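PDB 6SLN: RagA protein from Porphyromonas gingivalis, which probably works as a TonB-dependent transporter that takes up peptides across the outer membrane. Local coordinates for residues N874-T879 and L920-S925; A304-A309 and D380-Y385; T963-K966 and D971-A974. One frame throughout, in Å; residues are numbered along the deposited sequence.

How the interactions relate
Interaction 1 is the most buried of the three and the only one with a salt bridge across its segments. It holds a short helix against the start of strand 921-937. Interaction 3 lies beside it, centres about 12 Å apart, and concerns strand 951-964, the neighbour of that strand in the barrel. The two touch through S925 O and T965 OG1, 2.8 Å apart. Interaction 3 is partly buried, and its contact is a proline ring against threonines. Interaction 2 is also partly buried and purely aromatic. It joins two loop regions and meets interaction 1 where Y385 OH lies 2.7 Å from D875 OD1. Interactions 2 and 3 do not touch.

Interaction 1: residues N874-T879 and L920-S925; sequences NDRYFT and LLENAS
R876 carries its guanidinium group under the isobutyl end of L920. The methyl CD2 of L920 stands 3.6 Å above the guanidinium plane, offset toward its rim. The same methyl also touches the aliphatic base of the arginine, with L920 CD2 3.6 Å from R876 CB. R876 and L920 lie alongside each other and run opposite ways. The second methyl, CD1, turns to the next residue of the helix and lies 3.9 Å from CB of Y877, at the edge of the tyrosine ring. With CG of Y877 anti to its backbone N (chi1 174°), the ring runs on away from 920-925.

The polar half of the contact is a salt bridge. R876 NH1 donates to E922 OE2 over 2.7 Å, with an N-H...O angle of 143°. The approach is on the anti side of the carboxylate but well out of its plane, and OE2 is also tilted from the guanidinium plane. Only NH1 bonds to E922, and the planes stand 62° apart, so this is not a flat two-bond pair. A bend at chi3 brings NH1 to the glutamate. R876 NE forms a second salt bridge with E880, while E922 OE2 also accepts from N873 ND2 and OE1 pairs with K968. The buried carboxylate thus has partners at both oxygens, and the two cations probably favour its charged form.

Here, in a TonB-dependent receptor barrel, the short helix after strand 857-873 is tied to the start of the neighbouring strand 921-937, and its N874, Y877 and F878 line the bound peptide.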
ATOM      1  N   ASN A 874      36.957   4.977  13.749  1.00 38.87           N
ATOM      2  CA  ASN A 874      36.946   3.800  12.898  1.00 38.61           C
ATOM      3  C   ASN A 874      37.592   4.071  11.549  1.00 39.41           C
ATOM      4  O   ASN A 874      38.236   3.173  10.996  1.00 37.59           O
ATOM      5  CB  ASN A 874      35.514   3.330  12.710  1.00 36.34           C
ATOM      6  CG  ASN A 874      35.389   1.841  12.606  1.00 39.57           C
ATOM      7  OD1 ASN A 874      34.366   1.293  12.978  1.00 48.54           O
ATOM      8  ND2 ASN A 874      36.405   1.176  12.098  1.00 37.75           N
ATOM      9  N   ASP A 875      37.409   5.282  11.002  1.00 40.96           N
ATOM     10  CA  ASP A 875      38.008   5.627   9.708  1.00 37.81           C
ATOM     11  C   ASP A 875      39.504   5.351   9.723  1.00 42.50           C
ATOM     12  O   ASP A 875      40.056   4.765   8.779  1.00 39.77           O
ATOM     13  CB  ASP A 875      37.777   7.102   9.367  1.00 38.08           C
ATOM     14  CG  ASP A 875      36.445   7.364   8.689  1.00 53.93           C
ATOM     15  OD1 ASP A 875      35.596   6.450   8.632  1.00 58.31           O
ATOM     16  OD2 ASP A 875      36.242   8.511   8.229  1.00 57.48           O
ATOM     17  N   ARG A 876      40.176   5.760  10.802  1.00 41.61           N
ATOM     18  CA  ARG A 876      41.613   5.559  10.870  1.00 41.75           C
ATOM     19  C   ARG A 876      41.989   4.083  10.905  1.00 42.80           C
ATOM     20  O   ARG A 876      43.141   3.755  10.613  1.00 54.86           O
ATOM     21  CB  ARG A 876      42.207   6.327  12.063  1.00 40.62           C
ATOM     22  CG  ARG A 876      42.154   7.849  11.867  1.00 41.82           C
ATOM     23  CD  ARG A 876      42.891   8.669  12.912  1.00 41.59           C
ATOM     24  NE  ARG A 876      44.064   7.966  13.406  1.00 42.41           N
ATOM     25  CZ  ARG A 876      44.178   7.518  14.654  1.00 56.71           C
ATOM     26  NH1 ARG A 876      43.187   7.718  15.514  1.00 59.21           N
ATOM     27  NH2 ARG A 876      45.265   6.862  15.044  1.00 50.30           N
ATOM     28  N   TYR A 877      41.050   3.179  11.185  1.00 39.41           N
ATOM     29  CA  TYR A 877      41.374   1.761  11.055  1.00 49.14           C
ATOM     30  C   TYR A 877      41.617   1.388   9.601  1.00 45.17           C
ATOM     31  O   TYR A 877      42.315   0.404   9.327  1.00 39.89           O
ATOM     32  CB  TYR A 877      40.265   0.875  11.660  1.00 38.94           C
ATOM     33  CG  TYR A 877      40.471  -0.611  11.437  1.00 39.05           C
ATOM     34  CD1 TYR A 877      39.943  -1.258  10.326  1.00 39.40           C
ATOM     35  CD2 TYR A 877      41.192  -1.365  12.333  1.00 41.80           C
ATOM     36  CE1 TYR A 877      40.143  -2.615  10.120  1.00 40.39           C
ATOM     37  CE2 TYR A 877      41.386  -2.723  12.144  1.00 42.80           C
ATOM     38  CZ  TYR A 877      40.867  -3.342  11.038  1.00 42.19           C
ATOM     39  OH  TYR A 877      41.074  -4.692  10.862  1.00 42.58           O
ATOM     40  N   PHE A 878      41.055   2.157   8.670  1.00 43.85           N
ATOM     41  CA  PHE A 878      41.292   1.965   7.251  1.00 45.46           C
ATOM     42  C   PHE A 878      42.453   2.816   6.759  1.00 45.50           C
ATOM     43  O   PHE A 878      43.370   2.301   6.113  1.00 47.69           O
ATOM     44  CB  PHE A 878      40.023   2.285   6.480  1.00 49.83           C
ATOM     45  CG  PHE A 878      38.892   1.420   6.861  1.00 53.18           C
ATOM     46  CD1 PHE A 878      38.695   0.212   6.221  1.00 48.85           C
ATOM     47  CD2 PHE A 878      38.032   1.790   7.895  1.00 59.17           C
ATOM     48  CE1 PHE A 878      37.654  -0.608   6.589  1.00 41.64           C
ATOM     49  CE2 PHE A 878      36.979   0.976   8.270  1.00 47.16           C
ATOM     50  CZ  PHE A 878      36.793  -0.222   7.621  1.00 38.79           C
ATOM     51  N   THR A 879      42.451   4.110   7.087  1.00 39.71           N
ATOM     52  CA  THR A 879      43.460   4.993   6.519  1.00 45.76           C
ATOM     53  C   THR A 879      44.865   4.732   7.063  1.00 48.20           C
ATOM     54  O   THR A 879      45.844   5.129   6.428  1.00 49.45           O
ATOM     55  CB  THR A 879      43.073   6.440   6.769  1.00 44.96           C
ATOM     56  OG1 THR A 879      42.825   6.610   8.167  1.00 52.18           O
ATOM     57  CG2 THR A 879      41.841   6.777   5.996  1.00 39.38           C
ATOM     58  N   LEU A 920      43.516   5.166  17.840  1.00 66.69           N
ATOM     59  CA  LEU A 920      42.121   5.191  17.386  1.00 60.44           C
ATOM     60  C   LEU A 920      41.186   5.732  18.459  1.00 46.38           C
ATOM     61  O   LEU A 920      40.120   6.247  18.118  1.00 50.42           O
ATOM     62  CB  LEU A 920      41.585   3.826  16.918  1.00 53.19           C
ATOM     63  CG  LEU A 920      42.345   3.072  15.828  1.00 54.59           C
ATOM     64  CD1 LEU A 920      41.493   1.965  15.247  1.00 46.09           C
ATOM     65  CD2 LEU A 920      42.807   4.021  14.741  1.00 60.13           C
ATOM     66  N   LEU A 921      41.525   5.634  19.743  1.00 42.21           N
ATOM     67  CA  LEU A 921      40.674   6.273  20.756  1.00 49.15           C
ATOM     68  C   LEU A 921      41.101   7.729  20.881  1.00 53.18           C
ATOM     69  O   LEU A 921      42.097   8.036  21.529  1.00 58.22           O
ATOM     70  CB  LEU A 921      40.749   5.562  22.102  1.00 46.83           C
ATOM     71  CG  LEU A 921      39.751   6.093  23.148  1.00 49.15           C
ATOM     72  CD1 LEU A 921      38.278   6.009  22.657  1.00 41.22           C
ATOM     73  CD2 LEU A 921      39.940   5.412  24.527  1.00 42.92           C
ATOM     74  N   GLU A 922      40.347   8.638  20.278  1.00 48.92           N
ATOM     75  CA  GLU A 922      40.758  10.031  20.219  1.00 51.71           C
ATOM     76  C   GLU A 922      39.931  10.901  21.153  1.00 45.25           C
ATOM     77  O   GLU A 922      38.747  10.647  21.383  1.00 41.88           O
ATOM     78  CB  GLU A 922      40.642  10.578  18.797  1.00 53.16           C
ATOM     79  CG  GLU A 922      41.551   9.904  17.800  1.00 56.63           C
ATOM     80  CD  GLU A 922      41.435  10.538  16.433  1.00 57.96           C
ATOM     81  OE1 GLU A 922      41.322  11.782  16.389  1.00 60.24           O
ATOM     82  OE2 GLU A 922      41.433   9.803  15.416  1.00 51.23           O
ATOM     83  N   ASN A 923      40.574  11.948  21.666  1.00 43.45           N
ATOM     84  CA  ASN A 923      39.897  13.022  22.381  1.00 43.58           C
ATOM     85  C   ASN A 923      38.958  13.805  21.469  1.00 49.28           C
ATOM     86  O   ASN A 923      39.382  14.754  20.790  1.00 47.67           O
ATOM     87  CB  ASN A 923      40.928  13.965  22.989  1.00 44.75           C
ATOM     88  CG  ASN A 923      40.322  14.916  23.980  1.00 54.19           C
ATOM     89  OD1 ASN A 923      39.243  15.475  23.749  1.00 56.06           O
ATOM     90  ND2 ASN A 923      40.999  15.096  25.105  1.00 56.35           N
ATOM     91  N   ALA A 924      37.679  13.426  21.453  1.00 46.98           N
ATOM     92  CA  ALA A 924      36.692  14.081  20.608  1.00 43.63           C
ATOM     93  C   ALA A 924      35.989  15.244  21.312  1.00 48.70           C
ATOM     94  O   ALA A 924      34.874  15.617  20.921  1.00 53.52           O
ATOM     95  CB  ALA A 924      35.671  13.061  20.096  1.00 41.22           C
ATOM     96  N   SER A 925      36.617  15.833  22.329  1.00 48.31           N
ATOM     97  CA  SER A 925      36.066  17.036  22.941  1.00 52.55           C
ATOM     98  C   SER A 925      36.165  18.212  21.975  1.00 57.21           C
ATOM     99  O   SER A 925      36.989  18.223  21.050  1.00 59.57           O
ATOM    100  CB  SER A 925      36.798  17.371  24.243  1.00 43.93           C
ATOM    101  OG  SER A 925      37.148  16.197  24.938  1.00 45.15           O
TER

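Interaction 2: residues A304-A309 and D380-Y385; sequences ALFKTA and DYFGKY
The K384 N to Y381 O hydrogen bond, 3.1 Å long, closes the type II turn from which F382 projects to meet F306. No polar bond crosses between 304-309 and 380-385. The contact is made by the two phenylalanine rings alone, which come from opposite directions and meet at their outer ends. The closest pair is F306 CZ and F382 CE1, 3.7 Å apart. F382 CZ follows at 3.8 Å from F306 CZ, so one corner of F306 rests against a bond of the F382 rim. F306 CZ lies at the edge of the F382 ring, in its plane.

The ring centroids of F306 and F382 are 6.0 Å apart and the planes are turned by 68°. Neither ring covers the face of the other. The rings touch at their borders, and the pair is not a stack. In F382, CG is anti to the carbonyl carbon (chi1 -74°), which swings the ring off the turn toward F306. G383 takes the third place in the turn, with a positive phi of 78°.

Other groups complete the setting. F306 packs on T391 and V394 of helix 390-396 and on M339. F382 also meets the ring of Y983 and touches A340. The contact joins the end of helix 301-305 to the loop after strand 363-377, whose K384 and Y385 pack on the bound peptide.

With a small buried area and no hydrogen bond between the segments, the direct contact is apolar, probably mainly dispersion, and sets the mutual angle of the rings less strictly than a hydrogen bond would.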
ATOM      1  N   ALA A 304      33.940  15.400  -5.412  1.00 45.64           N
ATOM      2  CA  ALA A 304      33.170  14.346  -6.061  1.00 43.29           C
ATOM      3  C   ALA A 304      31.951  13.943  -5.245  1.00 48.85           C
ATOM      4  O   ALA A 304      30.962  13.472  -5.814  1.00 51.90           O
ATOM      5  CB  ALA A 304      34.059  13.127  -6.299  1.00 46.27           C
ATOM      6  N   LEU A 305      32.007  14.080  -3.911  1.00 50.28           N
ATOM      7  CA  LEU A 305      30.938  13.586  -3.054  1.00 42.39           C
ATOM      8  C   LEU A 305      30.299  14.616  -2.135  1.00 39.06           C
ATOM      9  O   LEU A 305      29.369  14.255  -1.414  1.00 42.18           O
ATOM     10  CB  LEU A 305      31.424  12.384  -2.217  1.00 37.71           C
ATOM     11  CG  LEU A 305      31.806  11.205  -3.111  1.00 39.94           C
ATOM     12  CD1 LEU A 305      33.102  10.619  -2.640  1.00 51.21           C
ATOM     13  CD2 LEU A 305      30.708  10.149  -3.242  1.00 35.86           C
ATOM     14  N   PHE A 306      30.754  15.865  -2.130  1.00 38.46           N
ATOM     15  CA  PHE A 306      30.138  16.893  -1.299  1.00 34.39           C
ATOM     16  C   PHE A 306      30.108  18.197  -2.073  1.00 49.64           C
ATOM     17  O   PHE A 306      30.998  18.490  -2.876  1.00 54.24           O
ATOM     18  CB  PHE A 306      30.877  17.099   0.046  1.00 34.86           C
ATOM     19  CG  PHE A 306      30.728  15.952   1.004  1.00 39.52           C
ATOM     20  CD1 PHE A 306      31.507  14.813   0.875  1.00 41.16           C
ATOM     21  CD2 PHE A 306      29.792  16.006   2.019  1.00 38.52           C
ATOM     22  CE1 PHE A 306      31.367  13.757   1.751  1.00 43.69           C
ATOM     23  CE2 PHE A 306      29.656  14.970   2.904  1.00 41.35           C
ATOM     24  CZ  PHE A 306      30.441  13.838   2.769  1.00 46.02           C
ATOM     25  N   LYS A 307      29.075  18.985  -1.810  1.00 58.19           N
ATOM     26  CA  LYS A 307      28.776  20.194  -2.557  1.00 61.16           C
ATOM     27  C   LYS A 307      28.391  21.262  -1.553  1.00 55.35           C
ATOM     28  O   LYS A 307      28.103  20.969  -0.396  1.00 60.81           O
ATOM     29  CB  LYS A 307      27.627  19.959  -3.554  1.00 69.25           C
ATOM     30  CG  LYS A 307      26.375  19.355  -2.877  1.00 84.66           C
ATOM     31  CD  LYS A 307      25.120  19.289  -3.769  1.00 92.49           C
ATOM     32  CE  LYS A 307      23.882  19.874  -3.058  1.00 95.36           C
ATOM     33  NZ  LYS A 307      22.832  20.421  -3.978  1.00 98.17           N
ATOM     34  N   THR A 308      28.406  22.504  -1.993  1.00 47.69           N
ATOM     35  CA  THR A 308      27.745  23.548  -1.238  1.00 45.41           C
ATOM     36  C   THR A 308      26.254  23.443  -1.517  1.00 53.64           C
ATOM     37  O   THR A 308      25.837  23.230  -2.661  1.00 52.96           O
ATOM     38  CB  THR A 308      28.273  24.924  -1.632  1.00 49.54           C
ATOM     39  OG1 THR A 308      29.691  24.956  -1.447  1.00 55.21           O
ATOM     40  CG2 THR A 308      27.663  25.993  -0.766  1.00 50.17           C
ATOM     41  N   ALA A 309      25.446  23.543  -0.462  1.00 51.78           N
ATOM     42  CA  ALA A 309      24.014  23.387  -0.631  1.00 48.80           C
ATOM     43  C   ALA A 309      23.293  24.614  -0.095  1.00 46.22           C
ATOM     44  O   ALA A 309      23.735  25.215   0.886  1.00 47.23           O
ATOM     45  CB  ALA A 309      23.515  22.133   0.082  1.00 49.15           C
ATOM     46  N   ASP A 380      21.491   7.606   3.092  1.00 49.67           N
ATOM     47  CA  ASP A 380      21.375   6.384   3.864  1.00 53.52           C
ATOM     48  C   ASP A 380      22.520   5.422   3.598  1.00 54.94           C
ATOM     49  O   ASP A 380      22.332   4.207   3.619  1.00 71.32           O
ATOM     50  CB  ASP A 380      20.018   5.733   3.595  1.00 70.93           C
ATOM     51  CG  ASP A 380      18.894   6.440   4.338  1.00 81.24           C
ATOM     52  OD1 ASP A 380      19.137   6.945   5.459  1.00 83.18           O
ATOM     53  OD2 ASP A 380      17.777   6.517   3.793  1.00 83.94           O
ATOM     54  N   TYR A 381      23.713   5.950   3.355  1.00 47.44           N
ATOM     55  CA  TYR A 381      24.910   5.131   3.345  1.00 44.92           C
ATOM     56  C   TYR A 381      25.912   5.572   4.385  1.00 43.74           C
ATOM     57  O   TYR A 381      26.798   4.783   4.745  1.00 40.27           O
ATOM     58  CB  TYR A 381      25.564   5.141   1.956  1.00 47.94           C
ATOM     59  CG  TYR A 381      24.794   4.298   0.965  1.00 50.17           C
ATOM     60  CD1 TYR A 381      24.416   3.003   1.283  1.00 50.83           C
ATOM     61  CD2 TYR A 381      24.419   4.802  -0.268  1.00 54.10           C
ATOM     62  CE1 TYR A 381      23.718   2.230   0.395  1.00 53.65           C
ATOM     63  CE2 TYR A 381      23.708   4.033  -1.163  1.00 59.54           C
ATOM     64  CZ  TYR A 381      23.359   2.747  -0.826  1.00 54.99           C
ATOM     65  OH  TYR A 381      22.647   1.970  -1.706  1.00 51.49           O
ATOM     66  N   PHE A 382      25.761   6.786   4.902  1.00 35.64           N
ATOM     67  CA  PHE A 382      26.673   7.307   5.899  1.00 37.06           C
ATOM     68  C   PHE A 382      26.649   6.452   7.158  1.00 51.15           C
ATOM     69  O   PHE A 382      25.656   5.794   7.480  1.00 56.59           O
ATOM     70  CB  PHE A 382      26.323   8.761   6.208  1.00 36.33           C
ATOM     71  CG  PHE A 382      26.733   9.714   5.101  1.00 31.54           C
ATOM     72  CD1 PHE A 382      27.985  10.282   5.104  1.00 39.26           C
ATOM     73  CD2 PHE A 382      25.874   9.999   4.062  1.00 35.06           C
ATOM     74  CE1 PHE A 382      28.367  11.134   4.106  1.00 54.06           C
ATOM     75  CE2 PHE A 382      26.252  10.839   3.056  1.00 47.76           C
ATOM     76  CZ  PHE A 382      27.506  11.407   3.077  1.00 54.61           C
ATOM     77  N   GLY A 383      27.782   6.436   7.856  1.00 54.61           N
ATOM     78  CA  GLY A 383      27.941   5.558   8.985  1.00 47.29           C
ATOM     79  C   GLY A 383      28.232   4.124   8.630  1.00 36.59           C
ATOM     80  O   GLY A 383      28.655   3.371   9.501  1.00 49.53           O
ATOM     81  N   LYS A 384      28.019   3.714   7.392  1.00 41.74           N
ATOM     82  CA  LYS A 384      28.473   2.418   6.908  1.00 45.92           C
ATOM     83  C   LYS A 384      29.663   2.610   5.964  1.00 45.07           C
ATOM     84  O   LYS A 384      29.965   3.724   5.514  1.00 32.27           O
ATOM     85  CB  LYS A 384      27.323   1.670   6.228  1.00 51.47           C
ATOM     86  CG  LYS A 384      26.344   1.099   7.215  1.00 61.78           C
ATOM     87  CD  LYS A 384      25.158   0.422   6.552  1.00 69.76           C
ATOM     88  CE  LYS A 384      24.249   1.432   5.887  1.00 70.93           C
ATOM     89  NZ  LYS A 384      23.187   0.754   5.081  1.00 67.86           N
ATOM     90  N   TYR A 385      30.365   1.510   5.700  1.00 39.38           N
ATOM     91  CA  TYR A 385      31.660   1.536   5.017  1.00 39.10           C
ATOM     92  C   TYR A 385      31.467   0.907   3.644  1.00 44.52           C
ATOM     93  O   TYR A 385      31.581  -0.308   3.471  1.00 49.01           O
ATOM     94  CB  TYR A 385      32.763   0.812   5.820  1.00 33.62           C
ATOM     95  CG  TYR A 385      33.375   1.693   6.862  1.00 34.07           C
ATOM     96  CD1 TYR A 385      34.234   2.728   6.516  1.00 47.52           C
ATOM     97  CD2 TYR A 385      33.078   1.513   8.201  1.00 42.17           C
ATOM     98  CE1 TYR A 385      34.792   3.547   7.493  1.00 53.79           C
ATOM     99  CE2 TYR A 385      33.631   2.326   9.185  1.00 46.58           C
ATOM    100  CZ  TYR A 385      34.480   3.336   8.831  1.00 53.49           C
ATOM    101  OH  TYR A 385      35.005   4.130   9.818  1.00 52.66           O
TER

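Interaction 3: residues T963-K966 and D971-A974; sequences TVTK and DPEA
T965 and P972 meet where strand 951-964 gives way to the loop that folds back on it. P972 sits in a type I beta turn from D971 to A974, and D971 adds an Asx turn. The proline ring and the threonine side chain cross at a slant. P972 CG enters the fork of T965, 3.6 Å from OG1 and 3.7 Å from CG2. On the two sides of CG, P972 CB lies 3.7 Å from T965 OG1 and P972 CD 4.1 Å from T965 CG2. This fork faces the ring because OG1 of T965 is anti to the backbone N (chi1 176°). The hydroxyl is not bonded to the proline. It bonds instead with S925 O and with Y967 N, and those bonds limit its rotation and hold the fork in place.

T963, two residues earlier and also pointing at the turn, adds a looser touch. Its CG2 is 4.2 Å from P972 CG. P972 also packs on F926 and R928, so the turn sets its proline ring against T965 and T963 on one hand and strand 921-937 on the other.

The polar ends are tied together by R928, whose NE bonds T963 OG1, whose NH2 pairs with D971 OD1, and whose NH1 pairs with E973 OE2. The turn is closed by A974 N bonding to D971 O over 3.0 Å. In the Asx turn, E973 N reaches D971 OD1 at 2.9 Å, from above the carboxylate plane and 65° out of it.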
ATOM      1  N   THR A 963      35.162  25.289  14.905  1.00 65.97           N
ATOM      2  CA  THR A 963      35.323  24.235  15.889  1.00 51.87           C
ATOM      3  C   THR A 963      36.753  24.280  16.417  1.00 58.56           C
ATOM      4  O   THR A 963      37.683  24.667  15.710  1.00 63.69           O
ATOM      5  CB  THR A 963      35.012  22.853  15.298  1.00 48.92           C
ATOM      6  OG1 THR A 963      33.832  22.934  14.488  1.00 50.87           O
ATOM      7  CG2 THR A 963      34.778  21.818  16.417  1.00 42.99           C
ATOM      8  N   VAL A 964      36.912  23.916  17.684  1.00 59.83           N
ATOM      9  CA  VAL A 964      38.209  23.787  18.326  1.00 55.73           C
ATOM     10  C   VAL A 964      38.267  22.384  18.917  1.00 61.80           C
ATOM     11  O   VAL A 964      37.531  22.074  19.860  1.00 66.84           O
ATOM     12  CB  VAL A 964      38.418  24.843  19.411  1.00 50.13           C
ATOM     13  CG1 VAL A 964      39.651  24.526  20.172  1.00 47.13           C
ATOM     14  CG2 VAL A 964      38.506  26.225  18.796  1.00 46.83           C
ATOM     15  N   THR A 965      39.135  21.538  18.369  1.00 59.31           N
ATOM     16  CA  THR A 965      39.180  20.126  18.728  1.00 55.12           C
ATOM     17  C   THR A 965      40.473  19.541  18.184  1.00 59.66           C
ATOM     18  O   THR A 965      41.079  20.098  17.267  1.00 66.00           O
ATOM     19  CB  THR A 965      37.980  19.372  18.159  1.00 51.76           C
ATOM     20  OG1 THR A 965      38.100  17.971  18.439  1.00 49.92           O
ATOM     21  CG2 THR A 965      37.916  19.594  16.652  1.00 47.48           C
ATOM     22  N   LYS A 966      40.899  18.419  18.765  1.00 60.29           N
ATOM     23  CA  LYS A 966      42.036  17.667  18.248  1.00 58.50           C
ATOM     24  C   LYS A 966      41.595  16.348  17.621  1.00 54.09           C
ATOM     25  O   LYS A 966      42.430  15.470  17.375  1.00 56.69           O
ATOM     26  CB  LYS A 966      43.086  17.433  19.343  1.00 62.38           C
ATOM     27  CG  LYS A 966      42.782  16.312  20.355  1.00 77.17           C
ATOM     28  CD  LYS A 966      44.036  15.906  21.186  1.00 85.89           C
ATOM     29  CE  LYS A 966      44.017  14.406  21.591  1.00 85.52           C
ATOM     30  NZ  LYS A 966      44.792  14.058  22.836  1.00 79.33           N
ATOM     31  N   ASP A 971      34.264  15.410  12.142  1.00 48.13           N
ATOM     32  CA  ASP A 971      33.424  16.083  13.127  1.00 52.80           C
ATOM     33  C   ASP A 971      33.508  15.361  14.471  1.00 52.16           C
ATOM     34  O   ASP A 971      33.058  14.207  14.587  1.00 52.50           O
ATOM     35  CB  ASP A 971      31.972  16.151  12.627  1.00 39.56           C
ATOM     36  CG  ASP A 971      31.082  17.023  13.505  1.00 41.98           C
ATOM     37  OD1 ASP A 971      31.578  17.579  14.524  1.00 37.80           O
ATOM     38  OD2 ASP A 971      29.872  17.146  13.181  1.00 43.97           O
ATOM     39  N   PRO A 972      34.065  15.999  15.506  1.00 39.12           N
ATOM     40  CA  PRO A 972      34.058  15.361  16.831  1.00 56.63           C
ATOM     41  C   PRO A 972      32.649  15.115  17.360  1.00 55.90           C
ATOM     42  O   PRO A 972      32.450  14.184  18.145  1.00 53.60           O
ATOM     43  CB  PRO A 972      34.853  16.345  17.707  1.00 59.09           C
ATOM     44  CG  PRO A 972      34.793  17.665  16.991  1.00 49.06           C
ATOM     45  CD  PRO A 972      34.609  17.367  15.530  1.00 39.55           C
ATOM     46  N   GLU A 973      31.654  15.893  16.924  1.00 54.17           N
ATOM     47  CA  GLU A 973      30.282  15.649  17.351  1.00 51.96           C
ATOM     48  C   GLU A 973      29.662  14.433  16.679  1.00 47.83           C
ATOM     49  O   GLU A 973      28.691  13.878  17.198  1.00 46.63           O
ATOM     50  CB  GLU A 973      29.414  16.877  17.071  1.00 51.67           C
ATOM     51  CG  GLU A 973      28.025  16.847  17.712  1.00 52.69           C
ATOM     52  CD  GLU A 973      27.307  18.179  17.577  1.00 57.54           C
ATOM     53  OE1 GLU A 973      26.118  18.287  17.952  1.00 61.92           O
ATOM     54  OE2 GLU A 973      27.945  19.132  17.091  1.00 60.91           O
ATOM     55  N   ALA A 974      30.195  13.997  15.548  1.00 43.00           N
ATOM     56  CA  ALA A 974      29.459  13.066  14.699  1.00 40.06           C
ATOM     57  C   ALA A 974      29.716  11.630  15.143  1.00 39.52           C
ATOM     58  O   ALA A 974      30.370  10.834  14.471  1.00 40.58           O
ATOM     59  CB  ALA A 974      29.825  13.276  13.236  1.00 35.23           C
TER